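Local coordinates for annexin A8 (Homo sapiens, PDB 1W3W), which binds phospholipids in a calcium-dependent manner and acts as an anticoagulant by indirectly inhibiting the thromboplastin-specific complex, at residues N22-A27 / K64-K69; Y95-K100 / L276-V281; K133-D138 / E144-A149; T203-C206 / H212-R215; V247-Q252 / F258-Y263. One frame throughout, in Å; residues are numbered along the deposited sequence.

Contact 1 of 5, residues N22-A27 / K64-K69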
# COMPACT_ATOMS: atom_id res chain seq x y z
N ASN A 22 -0.91 -29.52 5.69
CA ASN A 22 0.26 -30.21 5.13
C ASN A 22 0.63 -29.53 3.80
O ASN A 22 -0.12 -29.66 2.84
CB ASN A 22 -0.06 -31.70 4.90
CG ASN A 22 1.07 -32.47 4.21
OD1 ASN A 22 2.21 -32.00 4.13
ND2 ASN A 22 0.76 -33.68 3.74
N PRO A 23 1.76 -28.82 3.75
CA PRO A 23 2.18 -28.14 2.51
C PRO A 23 2.79 -29.02 1.40
O PRO A 23 2.98 -28.52 0.29
CB PRO A 23 3.26 -27.18 3.01
CG PRO A 23 3.85 -27.89 4.16
CD PRO A 23 2.72 -28.58 4.84
N ASP A 24 3.11 -30.27 1.71
CA ASP A 24 3.88 -31.11 0.79
C ASP A 24 3.21 -31.37 -0.55
O ASP A 24 3.85 -31.24 -1.58
CB ASP A 24 4.27 -32.45 1.47
CG ASP A 24 5.31 -32.29 2.57
OD1 ASP A 24 5.90 -31.19 2.74
OD2 ASP A 24 5.61 -33.22 3.32
N PRO A 25 1.93 -31.74 -0.58
CA PRO A 25 1.23 -31.93 -1.86
C PRO A 25 1.20 -30.69 -2.74
O PRO A 25 1.39 -30.80 -3.94
CB PRO A 25 -0.20 -32.31 -1.45
CG PRO A 25 -0.10 -32.77 -0.03
CD PRO A 25 1.06 -32.05 0.57
N ASP A 26 0.96 -29.53 -2.15
CA ASP A 26 0.98 -28.27 -2.90
C ASP A 26 2.36 -28.02 -3.52
O ASP A 26 2.47 -27.59 -4.66
CB ASP A 26 0.58 -27.10 -2.00
CG ASP A 26 -0.92 -27.03 -1.76
OD1 ASP A 26 -1.33 -26.44 -0.74
OD2 ASP A 26 -1.78 -27.51 -2.52
N ALA A 27 3.42 -28.26 -2.76
CA ALA A 27 4.78 -28.12 -3.27
C ALA A 27 4.98 -29.04 -4.46
O ALA A 27 5.54 -28.65 -5.47
CB ALA A 27 5.81 -28.43 -2.18
N LYS A 64 11.68 -26.47 -1.14
CA LYS A 64 13.14 -26.46 -1.09
C LYS A 64 13.71 -27.74 -0.47
O LYS A 64 14.74 -28.25 -0.93
CB LYS A 64 13.65 -25.24 -0.33
CG LYS A 64 15.14 -24.93 -0.60
CD LYS A 64 15.64 -23.76 0.26
CE LYS A 64 14.87 -22.46 -0.01
NZ LYS A 64 15.63 -21.21 0.32
N ALA A 65 13.04 -28.25 0.56
CA ALA A 65 13.46 -29.49 1.20
C ALA A 65 13.34 -30.68 0.25
O ALA A 65 14.25 -31.53 0.20
CB ALA A 65 12.64 -29.74 2.46
N GLN A 66 12.25 -30.74 -0.52
CA GLN A 66 11.96 -31.87 -1.41
C GLN A 66 12.72 -31.82 -2.74
O GLN A 66 13.13 -32.85 -3.26
CB GLN A 66 10.46 -31.93 -1.75
CG GLN A 66 9.53 -32.33 -0.61
CD GLN A 66 8.12 -32.57 -1.12
OE1 GLN A 66 7.88 -33.55 -1.81
NE2 GLN A 66 7.20 -31.65 -0.83
N PHE A 67 12.88 -30.62 -3.30
CA PHE A 67 13.34 -30.47 -4.69
C PHE A 67 14.63 -29.68 -4.83
O PHE A 67 15.16 -29.55 -5.92
CB PHE A 67 12.21 -29.88 -5.54
CG PHE A 67 10.91 -30.64 -5.42
CD1 PHE A 67 10.85 -31.98 -5.79
CD2 PHE A 67 9.77 -30.03 -4.90
CE1 PHE A 67 9.68 -32.70 -5.66
CE2 PHE A 67 8.59 -30.75 -4.76
CZ PHE A 67 8.54 -32.08 -5.14
N GLY A 68 15.13 -29.13 -3.72
CA GLY A 68 16.45 -28.53 -3.68
C GLY A 68 16.63 -27.16 -4.29
O GLY A 68 17.76 -26.68 -4.37
N LYS A 69 15.55 -26.52 -4.73
CA LYS A 69 15.61 -25.17 -5.30
C LYS A 69 14.67 -24.26 -4.52
O LYS A 69 13.66 -24.71 -3.99
CB LYS A 69 15.21 -25.20 -6.78
CG LYS A 69 16.35 -25.35 -7.80
CD LYS A 69 16.53 -26.80 -8.24
CE LYS A 69 17.26 -26.91 -9.59
NZ LYS A 69 18.38 -25.92 -9.71
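Q66 reaches across to D24 and A27 with the end of its side chain. Its chain runs extended beyond CG and slants across the short side chain of D24. The amide plane of Q66 and the carboxylate plane of D24 are turned 57° against each other, and the two groups are not bonded directly. Instead, Q66 NE2 makes a weak hydrogen bond to D24 O at 3.5 Å. The stronger polar partner of Q66 NE2 is S62 OG, which also bonds to D24 OD1. The serine thus links the two polar ends. A27 points its methyl at the same amide, with A27 CB 3.8 Å from Q66 NE2. A27 O comes to F67 CE2 at 3.8 Å, obliquely to the ring. One face of the F67 ring is covered by Q66 CB, which lies over its centre, 3.6 Å above the plane. N22 OD1 receives D24 N at 3.1 Å, a capping bond before the turn that leads into helix 24-34. G68, with positive phi, ends the other. The contact joins the start of helix 24-34 to the end of helix 53-67. F67 goes on to stack with Y31 of helix 24-34, and it meets F63 edge-to-face.

Contact 2 of 5, residues Y95-K100 / L276-V281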
# COMPACT_ATOMS: atom_id res chain seq x y z
N TYR A 95 5.33 -7.04 5.26
CA TYR A 95 6.38 -6.15 5.76
C TYR A 95 7.65 -6.25 4.95
O TYR A 95 8.19 -5.23 4.52
CB TYR A 95 6.64 -6.32 7.28
CG TYR A 95 5.35 -6.43 8.06
CD1 TYR A 95 4.29 -5.56 7.79
CD2 TYR A 95 5.16 -7.43 9.00
CE1 TYR A 95 3.09 -5.67 8.46
CE2 TYR A 95 3.96 -7.55 9.68
CZ TYR A 95 2.93 -6.67 9.40
OH TYR A 95 1.74 -6.78 10.06
N ARG A 96 8.13 -7.45 4.72
CA ARG A 96 9.18 -7.66 3.74
C ARG A 96 8.72 -7.28 2.34
O ARG A 96 9.51 -6.74 1.57
CB ARG A 96 9.66 -9.11 3.76
CG ARG A 96 10.34 -9.46 5.06
CD ARG A 96 11.20 -10.72 5.02
NE ARG A 96 12.06 -10.73 3.83
CZ ARG A 96 12.65 -11.82 3.33
NH1 ARG A 96 12.50 -13.01 3.92
NH2 ARG A 96 13.39 -11.71 2.24
N TYR A 97 7.44 -7.50 2.03
CA TYR A 97 6.90 -7.10 0.73
C TYR A 97 6.98 -5.59 0.52
O TYR A 97 7.48 -5.12 -0.50
CB TYR A 97 5.45 -7.55 0.59
CG TYR A 97 4.84 -7.15 -0.73
CD1 TYR A 97 5.51 -7.40 -1.94
CD2 TYR A 97 3.60 -6.54 -0.79
CE1 TYR A 97 4.95 -7.04 -3.15
CE2 TYR A 97 3.03 -6.19 -2.00
CZ TYR A 97 3.71 -6.43 -3.17
OH TYR A 97 3.14 -6.07 -4.38
N GLU A 98 6.47 -4.84 1.49
CA GLU A 98 6.50 -3.38 1.43
C GLU A 98 7.94 -2.83 1.39
O GLU A 98 8.22 -1.87 0.66
CB GLU A 98 5.73 -2.76 2.60
CG GLU A 98 4.22 -2.87 2.46
CD GLU A 98 3.65 -4.12 3.12
OE1 GLU A 98 2.44 -4.11 3.41
OE2 GLU A 98 4.38 -5.10 3.36
N ALA A 99 8.83 -3.44 2.15
CA ALA A 99 10.25 -3.09 2.11
C ALA A 99 10.84 -3.26 0.70
O ALA A 99 11.60 -2.41 0.25
CB ALA A 99 11.03 -3.90 3.10
N LYS A 100 10.47 -4.34 0.02
CA LYS A 100 10.91 -4.56 -1.35
C LYS A 100 10.34 -3.50 -2.28
O LYS A 100 11.07 -2.95 -3.10
CB LYS A 100 10.51 -5.95 -1.83
CG LYS A 100 10.91 -6.27 -3.30
CD LYS A 100 9.72 -6.74 -4.12
CE LYS A 100 10.15 -7.41 -5.44
NZ LYS A 100 10.99 -6.51 -6.28
N LEU A 276 -1.83 -1.68 -8.92
CA LEU A 276 -2.87 -2.70 -8.85
C LEU A 276 -2.39 -3.93 -8.08
O LEU A 276 -3.05 -4.40 -7.15
CB LEU A 276 -3.28 -3.08 -10.28
CG LEU A 276 -4.43 -4.05 -10.52
CD1 LEU A 276 -5.74 -3.57 -9.91
CD2 LEU A 276 -4.58 -4.23 -12.02
N ILE A 277 -1.24 -4.46 -8.45
CA ILE A 277 -0.67 -5.63 -7.81
C ILE A 277 -0.44 -5.40 -6.33
O ILE A 277 -0.89 -6.17 -5.49
CB ILE A 277 0.64 -6.04 -8.52
CG1 ILE A 277 0.31 -6.67 -9.89
CG2 ILE A 277 1.46 -6.97 -7.63
CD1 ILE A 277 1.50 -6.80 -10.83
N ARG A 278 0.25 -4.31 -6.00
CA ARG A 278 0.67 -4.05 -4.63
C ARG A 278 -0.50 -3.90 -3.67
O ARG A 278 -0.48 -4.44 -2.56
CB ARG A 278 1.54 -2.79 -4.58
CG ARG A 278 2.13 -2.48 -3.21
CD ARG A 278 3.07 -1.26 -3.20
NE ARG A 278 2.40 -0.11 -3.79
CZ ARG A 278 2.61 0.38 -5.01
NH1 ARG A 278 3.49 -0.15 -5.83
NH2 ARG A 278 1.90 1.40 -5.43
N ASN A 279 -1.53 -3.19 -4.10
CA ASN A 279 -2.67 -2.96 -3.24
C ASN A 279 -3.55 -4.18 -3.07
O ASN A 279 -4.02 -4.44 -1.96
CB ASN A 279 -3.44 -1.73 -3.73
CG ASN A 279 -2.69 -0.47 -3.41
OD1 ASN A 279 -2.00 0.11 -4.25
ND2 ASN A 279 -2.77 -0.07 -2.16
N ILE A 280 -3.75 -4.96 -4.13
CA ILE A 280 -4.52 -6.19 -4.02
C ILE A 280 -3.76 -7.20 -3.16
O ILE A 280 -4.34 -7.81 -2.26
CB ILE A 280 -4.88 -6.77 -5.41
CG1 ILE A 280 -6.01 -5.93 -6.01
CG2 ILE A 280 -5.31 -8.24 -5.30
CD1 ILE A 280 -6.50 -6.38 -7.33
N VAL A 281 -2.47 -7.36 -3.41
CA VAL A 281 -1.69 -8.34 -2.69
C VAL A 281 -1.56 -7.98 -1.21
O VAL A 281 -1.80 -8.83 -0.36
CB VAL A 281 -0.30 -8.53 -3.32
CG1 VAL A 281 0.61 -9.33 -2.40
CG2 VAL A 281 -0.45 -9.23 -4.68
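The Y97 ring turns an edge to segment 276-281 of helix 273-283, and R278 O lies at that edge, in the ring plane. The distance from Y97 CE2 to this oxygen is 4.0 Å. V281 CG1 approaches the same CE2 of Y97 from an oblique direction, also at 4.0 Å. The guanidinium plane of R278 is tilted 28° from the ring, but the aliphatic CG and CB make the contact. The two side chains cross at about a right angle. CG of Y97 is anti to the backbone N (chi1 179°), which sends the ring straight across the gap. Its hydroxyl ends against the opposite backbone, with Y97 OH 3.2 Å from R278 CA. I277 CG2 lies 3.8 Å from Y97 OH. All of this is packing. The short helix segments run nearly antiparallel with axes 11.7 Å apart, and the tyrosine spans that distance. R278 carries its charge away from the ring, to E118 through NE and to E101 through NH1. Helices 96-107 and 273-283 belong to predicted repeats 2 and 4. Their buried meeting near the chain centre, with paired charges beside it, is consistent with the central hydrophilic channel of the annexin fold.

Contact 3 of 5, residues K133-D138 / E144-A149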
# COMPACT_ATOMS: atom_id res chain seq x y z
N LYS A 133 12.42 -2.53 9.89
CA LYS A 133 13.31 -3.61 10.29
C LYS A 133 13.61 -4.52 9.11
O LYS A 133 14.76 -4.90 8.89
CB LYS A 133 12.69 -4.41 11.44
CG LYS A 133 13.46 -5.68 11.80
CD LYS A 133 13.36 -6.02 13.30
CE LYS A 133 11.98 -6.55 13.69
NZ LYS A 133 12.09 -7.65 14.72
N ALA A 134 12.58 -4.86 8.35
CA ALA A 134 12.73 -5.72 7.18
C ALA A 134 13.64 -5.07 6.13
O ALA A 134 14.47 -5.74 5.53
CB ALA A 134 11.36 -6.05 6.56
N TYR A 135 13.46 -3.76 5.92
CA TYR A 135 14.24 -3.01 4.94
C TYR A 135 15.74 -3.02 5.27
O TYR A 135 16.57 -3.18 4.39
CB TYR A 135 13.72 -1.58 4.84
CG TYR A 135 14.33 -0.75 3.74
CD1 TYR A 135 15.58 -0.13 3.91
CD2 TYR A 135 13.66 -0.54 2.54
CE1 TYR A 135 16.14 0.64 2.90
CE2 TYR A 135 14.20 0.23 1.54
CZ TYR A 135 15.44 0.82 1.72
OH TYR A 135 15.97 1.60 0.73
N GLU A 136 16.08 -2.83 6.54
CA GLU A 136 17.48 -2.85 6.95
C GLU A 136 18.09 -4.25 6.86
O GLU A 136 19.24 -4.39 6.45
CB GLU A 136 17.67 -2.27 8.36
CG GLU A 136 18.96 -1.48 8.49
CD GLU A 136 19.39 -1.30 9.93
OE1 GLU A 136 18.55 -0.84 10.74
OE2 GLU A 136 20.56 -1.63 10.24
N GLU A 137 17.30 -5.27 7.22
CA GLU A 137 17.73 -6.67 7.15
C GLU A 137 18.03 -7.12 5.72
O GLU A 137 18.99 -7.84 5.49
CB GLU A 137 16.69 -7.60 7.78
CG GLU A 137 16.74 -7.69 9.31
CD GLU A 137 15.54 -8.40 9.92
OE1 GLU A 137 14.77 -9.05 9.17
OE2 GLU A 137 15.36 -8.31 11.17
N ASP A 138 17.20 -6.69 4.77
CA ASP A 138 17.29 -7.19 3.41
C ASP A 138 18.22 -6.35 2.54
O ASP A 138 18.81 -6.88 1.61
CB ASP A 138 15.91 -7.24 2.75
CG ASP A 138 15.05 -8.36 3.29
OD1 ASP A 138 13.83 -8.31 3.08
OD2 ASP A 138 15.51 -9.32 3.96
N GLU A 144 14.90 5.31 6.58
CA GLU A 144 14.87 6.75 6.82
C GLU A 144 16.05 7.48 6.15
O GLU A 144 15.89 8.55 5.58
CB GLU A 144 14.82 6.99 8.33
CG GLU A 144 15.58 8.20 8.83
CD GLU A 144 15.09 8.65 10.19
OE1 GLU A 144 15.10 9.87 10.43
OE2 GLU A 144 14.67 7.79 10.99
N GLU A 145 17.24 6.87 6.19
CA GLU A 145 18.43 7.45 5.56
C GLU A 145 18.35 7.46 4.04
O GLU A 145 18.80 8.40 3.41
CB GLU A 145 19.69 6.70 5.99
CG GLU A 145 20.26 7.21 7.30
CD GLU A 145 21.56 6.52 7.69
OE1 GLU A 145 22.34 6.15 6.79
OE2 GLU A 145 21.78 6.35 8.91
N ASP A 146 17.79 6.40 3.46
CA ASP A 146 17.61 6.33 2.01
C ASP A 146 16.60 7.36 1.53
O ASP A 146 16.83 8.01 0.51
CB ASP A 146 17.18 4.93 1.57
CG ASP A 146 18.33 3.94 1.53
OD1 ASP A 146 19.49 4.36 1.72
OD2 ASP A 146 18.19 2.73 1.31
N ILE A 147 15.51 7.53 2.27
CA ILE A 147 14.51 8.54 1.93
C ILE A 147 15.12 9.95 2.03
O ILE A 147 14.91 10.77 1.14
CB ILE A 147 13.22 8.39 2.79
CG1 ILE A 147 12.39 7.22 2.26
CG2 ILE A 147 12.40 9.70 2.79
CD1 ILE A 147 11.31 6.76 3.19
N GLN A 148 15.88 10.20 3.09
CA GLN A 148 16.59 11.48 3.27
C GLN A 148 17.49 11.83 2.09
O GLN A 148 17.56 12.98 1.68
CB GLN A 148 17.45 11.45 4.53
CG GLN A 148 16.73 11.84 5.81
CD GLN A 148 17.60 11.68 7.05
OE1 GLN A 148 18.86 11.69 6.92
NE2 GLN A 148 17.04 11.54 8.16
N ALA A 149 18.19 10.83 1.56
CA ALA A 149 19.14 11.06 0.47
C ALA A 149 18.43 11.18 -0.88
O ALA A 149 18.89 11.91 -1.75
CB ALA A 149 20.16 9.94 0.43
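D146 OD2 receives two hydroxyls: Y135 OH from the facing helix, and S141 OG from the turn between the helices. The tyrosine is the donor in its bond, and Y135 OH lies 2.6 Å from D146 OD2. This is a short, sound hydrogen bond. The carboxylate oxygen uses its anti lone pair, the one turned away from OD1. D146 OD2 also sits in the plane of the Y135 ring, at its edge, 3.3 Å from CE1. A phenol O-H prefers to lie in the ring plane, so this placement suits the bond. The carboxylate itself stands steeply to the ring, with the two planes 73° apart. Each side chain points to the other helix from its first bond. In Y135, CG is anti to the backbone N (chi1 -173°), and the long ring carries the hydroxyl across the space between the helices. D146 needs only its short carboxylate to meet it. D146 lies near the N-terminal end of helix 143-150, where the helix dipole would probably favour a negative charge. The pair is the whole of the direct contact between the two segments.

Around it the packing is apolar and aromatic. Y139, one turn further along helix 125-139, meets the Y135 ring edge-to-face. Y135 also rests on A99 and M106 of helix 96-107. From the other segment, I147 packs on I116 and L120 of helix 113-122 and on L163 of helix 153-163. The bond therefore ties consecutive helices 125-139 and 143-150 beside their packing against the rest of predicted repeat 2.

Contact 4 of 5, residues T203-C206 / H212-R215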
# COMPACT_ATOMS: atom_id res chain seq x y z
N THR A 203 3.61 19.18 10.26
CA THR A 203 3.75 18.78 11.65
C THR A 203 2.45 18.28 12.26
O THR A 203 2.42 17.26 12.92
CB THR A 203 4.29 19.96 12.50
OG1 THR A 203 5.58 20.34 12.01
CG2 THR A 203 4.55 19.53 13.94
N ILE A 204 1.37 19.02 12.04
CA ILE A 204 0.08 18.63 12.59
C ILE A 204 -0.44 17.34 11.91
O ILE A 204 -0.89 16.42 12.59
CB ILE A 204 -0.92 19.81 12.46
CG1 ILE A 204 -0.55 20.90 13.47
CG2 ILE A 204 -2.36 19.35 12.66
CD1 ILE A 204 -1.09 22.27 13.14
N LEU A 205 -0.36 17.29 10.58
CA LEU A 205 -0.83 16.11 9.84
C LEU A 205 -0.02 14.85 10.18
O LEU A 205 -0.56 13.76 10.16
CB LEU A 205 -0.81 16.38 8.32
CG LEU A 205 -2.12 16.69 7.57
CD1 LEU A 205 -3.20 17.38 8.37
CD2 LEU A 205 -1.79 17.49 6.31
N CYS A 206 1.26 14.99 10.52
CA CYS A 206 2.12 13.82 10.74
C CYS A 206 2.31 13.40 12.21
O CYS A 206 2.49 12.22 12.48
CB CYS A 206 3.47 13.97 9.98
SG CYS A 206 4.64 15.24 10.54
N HIS A 212 -7.62 12.64 16.87
CA HIS A 212 -7.40 14.06 17.07
C HIS A 212 -7.57 14.80 15.75
O HIS A 212 -8.23 15.83 15.70
CB HIS A 212 -5.99 14.30 17.64
CG HIS A 212 -5.64 15.74 17.81
ND1 HIS A 212 -5.54 16.33 19.05
CD2 HIS A 212 -5.34 16.70 16.91
CE1 HIS A 212 -5.19 17.60 18.91
NE2 HIS A 212 -5.08 17.85 17.61
N LEU A 213 -7.02 14.25 14.67
CA LEU A 213 -7.07 14.92 13.36
C LEU A 213 -8.48 15.03 12.85
O LEU A 213 -8.83 16.05 12.25
CB LEU A 213 -6.20 14.20 12.33
CG LEU A 213 -4.69 14.45 12.42
CD1 LEU A 213 -4.00 13.58 11.40
CD2 LEU A 213 -4.34 15.90 12.22
N LEU A 214 -9.31 14.02 13.10
CA LEU A 214 -10.71 14.11 12.68
C LEU A 214 -11.41 15.28 13.32
O LEU A 214 -12.22 15.97 12.68
CB LEU A 214 -11.47 12.82 12.98
CG LEU A 214 -11.07 11.68 12.04
CD1 LEU A 214 -11.53 10.34 12.58
CD2 LEU A 214 -11.64 11.94 10.66
N ARG A 215 -11.12 15.52 14.60
CA ARG A 215 -11.68 16.67 15.28
C ARG A 215 -11.08 17.98 14.74
O ARG A 215 -11.78 18.97 14.63
CB ARG A 215 -11.48 16.55 16.79
CG ARG A 215 -12.06 17.70 17.60
CD ARG A 215 -13.57 17.70 17.67
NE ARG A 215 -14.02 18.34 18.91
CZ ARG A 215 -14.12 17.74 20.10
NH1 ARG A 215 -13.83 16.45 20.26
NH2 ARG A 215 -14.54 18.45 21.14
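The tight turn between helices 198-207 and 210-224 brings L213 back against I204 and L205. The two helices follow each other in predicted repeat 3, and L205 CA and L213 CA are 7.3 Å apart across the bend. L213 makes the contact from the second helix. Its two methyls reach two successive carbonyls of the first helix. L213 CD2 lies 3.5 Å from I204 O, and L213 CD1 lies 3.7 Å from L205 O. These are van der Waals contacts of methyl groups with peptide oxygens. The same CD2 of L213 also touches I204 CG2 at 4.0 Å, and the two side chains cross at a slant. I204 CG2, the branch anti to the backbone N, makes this contact.

L205 starts away from L213, yet its end swings back. L205 CD1 comes to 4.3 Å from L213 CD2. The L205 chi1 of -103° lies off the staggered values, which may reflect strain or an uncertain fit. An annexin repeat is a compact bundle of five helices, and here two consecutive helices meet in the buried interior. L205 continues onto M244, and L213 onto T251, both in helix 238-252. I204 packs on L186 of helix 176-191. H212 NE2 bonds to D182 of that same helix. C206 of helix 198-207 points away from this contact and is joined by a disulfide to C161, which lies in predicted repeat 2.

Contact 5 of 5, residues V247-Q252 / F258-Y263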
# COMPACT_ATOMS: atom_id res chain seq x y z
N VAL A 247 -2.65 11.47 3.50
CA VAL A 247 -2.80 11.43 4.96
C VAL A 247 -4.24 11.71 5.35
O VAL A 247 -4.81 10.98 6.17
CB VAL A 247 -1.83 12.40 5.67
CG1 VAL A 247 -2.10 12.45 7.18
CG2 VAL A 247 -0.43 11.97 5.43
N VAL A 248 -4.84 12.72 4.75
CA VAL A 248 -6.23 13.08 5.06
C VAL A 248 -7.19 11.93 4.72
O VAL A 248 -8.02 11.53 5.56
CB VAL A 248 -6.65 14.39 4.33
CG1 VAL A 248 -8.13 14.61 4.43
CG2 VAL A 248 -5.92 15.59 4.91
N LYS A 249 -7.07 11.36 3.52
CA LYS A 249 -7.95 10.25 3.10
C LYS A 249 -7.79 9.02 3.98
O LYS A 249 -8.79 8.39 4.35
CB LYS A 249 -7.68 9.89 1.64
CG LYS A 249 -8.17 10.93 0.66
CD LYS A 249 -7.65 10.67 -0.73
CE LYS A 249 -8.43 11.49 -1.75
NZ LYS A 249 -7.74 11.44 -3.06
N CYS A 250 -6.55 8.69 4.34
CA CYS A 250 -6.27 7.52 5.19
C CYS A 250 -6.82 7.71 6.61
O CYS A 250 -7.20 6.75 7.28
CB CYS A 250 -4.78 7.23 5.23
SG CYS A 250 -4.18 6.49 3.68
N THR A 251 -6.87 8.95 7.06
CA THR A 251 -7.40 9.28 8.38
C THR A 251 -8.91 9.12 8.41
O THR A 251 -9.45 8.60 9.38
CB THR A 251 -7.02 10.74 8.72
OG1 THR A 251 -5.60 10.83 8.87
CG2 THR A 251 -7.59 11.17 10.06
N GLN A 252 -9.57 9.57 7.36
CA GLN A 252 -11.03 9.54 7.27
C GLN A 252 -11.58 8.12 7.06
O GLN A 252 -12.49 7.69 7.77
CB GLN A 252 -11.48 10.43 6.11
CG GLN A 252 -11.20 11.88 6.38
CD GLN A 252 -11.46 12.78 5.19
OE1 GLN A 252 -11.75 13.96 5.37
NE2 GLN A 252 -11.33 12.24 3.99
N PHE A 258 -7.95 2.86 -0.30
CA PHE A 258 -7.45 1.77 -1.13
C PHE A 258 -8.33 1.53 -2.34
O PHE A 258 -7.82 1.23 -3.41
CB PHE A 258 -7.25 0.48 -0.33
CG PHE A 258 -6.07 0.54 0.59
CD1 PHE A 258 -6.23 0.44 1.95
CD2 PHE A 258 -4.79 0.72 0.09
CE1 PHE A 258 -5.12 0.52 2.81
CE2 PHE A 258 -3.70 0.80 0.93
CZ PHE A 258 -3.87 0.70 2.30
N ALA A 259 -9.65 1.67 -2.18
CA ALA A 259 -10.57 1.54 -3.32
C ALA A 259 -10.21 2.57 -4.38
O ALA A 259 -10.20 2.26 -5.56
CB ALA A 259 -12.02 1.73 -2.89
N GLU A 260 -9.94 3.80 -3.95
CA GLU A 260 -9.66 4.91 -4.86
C GLU A 260 -8.31 4.75 -5.55
O GLU A 260 -8.15 5.09 -6.72
CB GLU A 260 -9.70 6.24 -4.08
CG GLU A 260 -9.51 7.48 -4.93
CD GLU A 260 -9.50 8.74 -4.09
OE1 GLU A 260 -10.56 9.12 -3.55
OE2 GLU A 260 -8.43 9.34 -3.95
N ARG A 261 -7.36 4.19 -4.82
CA ARG A 261 -6.06 3.88 -5.37
C ARG A 261 -6.18 2.87 -6.50
O ARG A 261 -5.56 3.01 -7.56
CB ARG A 261 -5.18 3.34 -4.26
CG ARG A 261 -3.78 3.43 -4.55
CD ARG A 261 -3.21 4.84 -4.57
NE ARG A 261 -1.79 4.66 -4.71
CZ ARG A 261 -1.00 5.33 -5.54
NH1 ARG A 261 -1.46 6.33 -6.29
NH2 ARG A 261 0.27 5.02 -5.56
N LEU A 262 -6.99 1.84 -6.28
CA LEU A 262 -7.20 0.81 -7.28
C LEU A 262 -7.93 1.36 -8.50
O LEU A 262 -7.55 1.07 -9.63
CB LEU A 262 -7.98 -0.35 -6.66
CG LEU A 262 -7.21 -1.18 -5.63
CD1 LEU A 262 -8.15 -2.16 -4.96
CD2 LEU A 262 -6.07 -1.90 -6.30
N TYR A 263 -8.95 2.18 -8.27
CA TYR A 263 -9.69 2.85 -9.35
C TYR A 263 -8.79 3.67 -10.26
O TYR A 263 -8.88 3.58 -11.49
CB TYR A 263 -10.78 3.75 -8.76
CG TYR A 263 -11.62 4.49 -9.79
CD1 TYR A 263 -12.60 3.84 -10.53
CD2 TYR A 263 -11.42 5.86 -10.01
CE1 TYR A 263 -13.37 4.52 -11.47
CE2 TYR A 263 -12.18 6.56 -10.95
CZ TYR A 263 -13.15 5.87 -11.67
OH TYR A 263 -13.91 6.55 -12.59
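The charged contact is a salt bridge between K249 and E260. K249 NZ is modelled 2.4 Å from E260 OE2, which is very short, so the exact length is doubtful. The pairing uses one carboxylate oxygen, since E260 OE1 stays 3.7 Å from K249 NZ. The two side chains meet at about a right angle. Both are extended beyond CG. In E260, CG is anti to the backbone N (chi1 -177°), which sends the carboxylate out to meet the lysine. E260 also touches Y299. Next to it in sequence, R261 NE forms a separate salt bridge with E118 OE1.

Within helix 238-252, V247 O accepts both T251 N at 3.0 Å and T251 OG1 at 2.8 Å. The two donors reach the oxygen from opposite faces of its carbonyl plane. The second bond holds the threonine hydroxyl against its own helix.

The apolar side chains nearby turn to other helices. V248 packs on F217 and I232, while F258 and L262 pack on I291.

Helices 238-252 and 254-266 follow each other where predicted repeat 3 passes into repeat 4. Between these segments they are joined at the surface by one ion pair of long, extended chains. Solvent probably weakens such a pair, and the charges would stabilise each other only modestly.

In the fold
Contacts 2 and 4 are buried, and both rest on packing: a tyrosine against a backbone in one, leucine and isoleucine methyls in the other. Contact 5 lies at the surface and depends on charge. Contacts 1 and 3 are partly buried and mix polar bonds with aromatic rings. Contact 2 bridges predicted repeats 2 and 4, and contacts 3, 4 and 5 fall inside the chain loop it closes. It touches contact 3 through the salt bridge of R96 with D138, and contact 5 through N279 packing on L262. Contacts 4 and 5 share an interface, where L213 and L214 meet T251. Contact 1 touches none of the others; its centre is about 24 Å from that of contact 2.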